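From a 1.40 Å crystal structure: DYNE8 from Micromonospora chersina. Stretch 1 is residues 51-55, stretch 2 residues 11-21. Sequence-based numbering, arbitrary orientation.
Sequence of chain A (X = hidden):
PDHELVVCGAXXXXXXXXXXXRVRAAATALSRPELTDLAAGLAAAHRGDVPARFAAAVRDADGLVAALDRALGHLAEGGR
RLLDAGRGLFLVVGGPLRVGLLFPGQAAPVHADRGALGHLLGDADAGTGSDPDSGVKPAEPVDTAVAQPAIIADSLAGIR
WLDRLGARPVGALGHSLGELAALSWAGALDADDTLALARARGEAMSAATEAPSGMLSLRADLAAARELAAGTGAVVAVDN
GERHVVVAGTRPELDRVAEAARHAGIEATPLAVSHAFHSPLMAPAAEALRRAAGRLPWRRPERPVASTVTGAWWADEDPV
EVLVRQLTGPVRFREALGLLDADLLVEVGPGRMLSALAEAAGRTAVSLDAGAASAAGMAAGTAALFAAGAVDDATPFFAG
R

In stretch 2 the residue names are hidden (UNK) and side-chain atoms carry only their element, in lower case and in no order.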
# COMPACT_ATOMS: atom_id res chain seq x y z
N PRO A 51 2.83 -14.92 -22.89
CA PRO A 51 3.06 -15.97 -21.88
C PRO A 51 4.17 -15.66 -20.87
O PRO A 51 3.84 -15.69 -19.67
CB PRO A 51 3.35 -17.23 -22.79
CG PRO A 51 2.57 -16.89 -24.12
CD PRO A 51 2.81 -15.40 -24.30
N ALA A 52 5.35 -15.34 -21.35
CA ALA A 52 6.55 -15.07 -20.52
C ALA A 52 6.78 -13.54 -20.65
O ALA A 52 6.78 -12.96 -21.73
CB ALA A 52 7.78 -15.82 -21.12
N ARG A 53 6.94 -12.92 -19.46
CA ARG A 53 6.91 -11.42 -19.40
C ARG A 53 8.09 -10.81 -18.64
O ARG A 53 8.53 -11.34 -17.62
CB ARG A 53 5.61 -11.00 -18.72
CG ARG A 53 4.32 -11.43 -19.43
CD ARG A 53 3.07 -10.88 -18.77
NE ARG A 53 1.88 -11.26 -19.57
CZ ARG A 53 0.69 -10.65 -19.45
NH1 ARG A 53 0.47 -9.63 -18.60
NH2 ARG A 53 -0.35 -11.15 -20.21
N PHE A 54 8.47 -9.68 -19.14
CA PHE A 54 9.50 -8.80 -18.52
C PHE A 54 8.86 -7.48 -18.40
O PHE A 54 8.24 -6.94 -19.35
CB PHE A 54 10.74 -8.72 -19.42
CG PHE A 54 11.72 -7.63 -19.06
CD1 PHE A 54 11.54 -6.40 -19.60
CD2 PHE A 54 12.76 -7.93 -18.20
CE1 PHE A 54 12.43 -5.36 -19.30
CE2 PHE A 54 13.67 -6.89 -17.89
CZ PHE A 54 13.49 -5.64 -18.43
N ALA A 55 9.09 -6.73 -17.27
CA ALA A 55 8.74 -5.32 -17.22
C ALA A 55 9.70 -4.62 -16.26
O ALA A 55 9.96 -5.20 -15.19
CB ALA A 55 7.29 -5.14 -16.67
N UNK A 11 6.80 -16.27 -26.18
CA UNK A 11 6.02 -17.45 -25.84
C UNK A 11 6.61 -18.35 -24.77
O UNK A 11 5.87 -19.13 -24.17
c UNK A 11 5.96 -18.24 -27.20
c UNK A 11 6.11 -17.25 -28.18
c UNK A 11 7.05 -16.16 -27.61
N UNK A 12 7.91 -18.30 -24.52
CA UNK A 12 8.51 -19.15 -23.50
C UNK A 12 9.85 -18.55 -23.09
O UNK A 12 10.26 -17.54 -23.65
c UNK A 12 8.68 -20.63 -24.00
o UNK A 12 8.97 -21.67 -26.04
c UNK A 12 9.40 -20.75 -25.30
o UNK A 12 10.38 -20.02 -25.64
N UNK A 13 10.53 -19.22 -22.17
CA UNK A 13 11.80 -18.67 -21.66
C UNK A 13 12.88 -18.52 -22.71
O UNK A 13 13.63 -17.54 -22.71
c UNK A 13 12.36 -19.50 -20.52
N UNK A 14 13.07 -19.54 -23.55
CA UNK A 14 14.07 -19.40 -24.60
C UNK A 14 13.85 -18.22 -25.53
O UNK A 14 14.77 -17.50 -25.86
c UNK A 14 14.10 -20.74 -25.46
N UNK A 15 12.60 -18.01 -25.94
CA UNK A 15 12.25 -16.95 -26.84
C UNK A 15 12.40 -15.59 -26.10
O UNK A 15 12.77 -14.59 -26.74
c UNK A 15 10.79 -17.14 -27.36
N UNK A 16 12.07 -15.59 -24.80
CA UNK A 16 12.24 -14.30 -24.06
C UNK A 16 13.70 -13.98 -23.94
O UNK A 16 14.06 -12.81 -24.13
c UNK A 16 10.89 -11.96 -22.65
c UNK A 16 11.55 -14.43 -22.69
c UNK A 16 11.58 -13.10 -21.85
c UNK A 16 11.02 -13.42 -20.49
N UNK A 17 14.55 -15.00 -23.69
CA UNK A 17 16.02 -14.71 -23.66
C UNK A 17 16.48 -14.03 -24.99
O UNK A 17 17.18 -13.02 -25.02
c UNK A 17 16.81 -16.00 -23.45
c UNK A 17 18.36 -15.75 -23.63
o UNK A 17 16.60 -16.50 -22.13
N UNK A 18 16.06 -14.59 -26.10
CA UNK A 18 16.41 -14.00 -27.40
C UNK A 18 15.94 -12.58 -27.60
O UNK A 18 16.72 -11.67 -27.97
N UNK A 19 14.66 -12.30 -27.24
CA UNK A 19 14.16 -10.97 -27.33
C UNK A 19 14.89 -9.97 -26.42
O UNK A 19 15.25 -8.86 -26.84
c UNK A 19 10.52 -9.81 -26.55
c UNK A 19 12.15 -8.88 -28.23
c UNK A 19 12.02 -9.64 -26.94
c UNK A 19 12.66 -11.02 -27.00
N UNK A 20 15.06 -10.38 -25.16
CA UNK A 20 15.74 -9.51 -24.24
C UNK A 20 17.20 -9.17 -24.68
O UNK A 20 17.68 -8.08 -24.48
c UNK A 20 14.49 -10.64 -20.75
c UNK A 20 15.74 -10.06 -22.82
c UNK A 20 14.34 -10.18 -22.19
c UNK A 20 13.52 -8.90 -22.24
N UNK A 21 17.85 -10.15 -25.26
CA UNK A 21 19.21 -9.93 -25.79
C UNK A 21 19.16 -8.86 -26.89
O UNK A 21 19.98 -7.95 -26.96
o UNK A 21 19.89 -12.16 -25.25
c UNK A 21 21.11 -11.09 -27.02
c UNK A 21 19.75 -11.28 -26.34

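Position 11 carries three carbons that close a ring onto its own backbone nitrogen, so it is Pro11. Its carbonyl O lies 3.4 Å from CB of Pro51, and the closed ring suits a turn ahead of a helix, where the nitrogen needs no hydrogen to donate. Position 12 has two carbons, the second bearing two oxygens: a carboxylate in size and shape, with no further carbon, hence Asp12. It occupies the N-cap, and its OD1 accepts from the backbone N of position 15 at 3.0 Å, satisfying an amide that has no helical carbonyl before it. The side chain points away from the strand; the backbone O faces it, 3.9 Å from CB of Ala52.

Positions 13, 14 and 15 each show a single carbon and are Ala13, Ala14 and Ala15. Alanine favors the helix without demanding space. Ala13 brings its backbone N to 4.5 Å from CB of Ala52, whereas the other two make no contact with the strand.

Position 16 has four carbons forked at the second, the pattern of leucine. Leu16, buried with chi1 t and chi2 p, sets CD2 4.1 Å from CB of Ala52 and 4.2 Å from N of Arg53; its branched end fills space beside the small alanine.

Position 17 forks at its first carbon into one oxygen and one carbon, which identifies Thr17. It is out of reach of the strand. Position 18 has no side-chain atom and is Gly18; an ideal CB would have room with respect to the strand, so this contact does not require its absence. Position 19 repeats the four-carbon fork: Leu19 starts toward the strand but stays 6.9 Å from it, and it touches a crystal neighbor.

Position 20 is again four carbons forked at the second. Leu20, chi1 m and chi2 t, lays CD2 over one face of the Phe54 ring, 4.3 Å from the ring centroid and 26° off the normal, a CH-pi contact; the closest pair is CD2 to Phe54 CG at 3.9 Å. Position 21, one carbon bearing an oxygen and a carbon, is Thr21, whose OG1 donates to O of Thr17 at 2.9 Å, returning its hydroxyl to the helix.

The contact joins helix and strand running at 32°, without a hydrogen bond between them. Ala52 and Phe54 point toward the helix while Arg53 points away, the alternation of a strand; Leu16 and Leu20, one helical turn apart, meet those two residues in turn.

Stretch 2 (11-21) PDAAALTGLLT
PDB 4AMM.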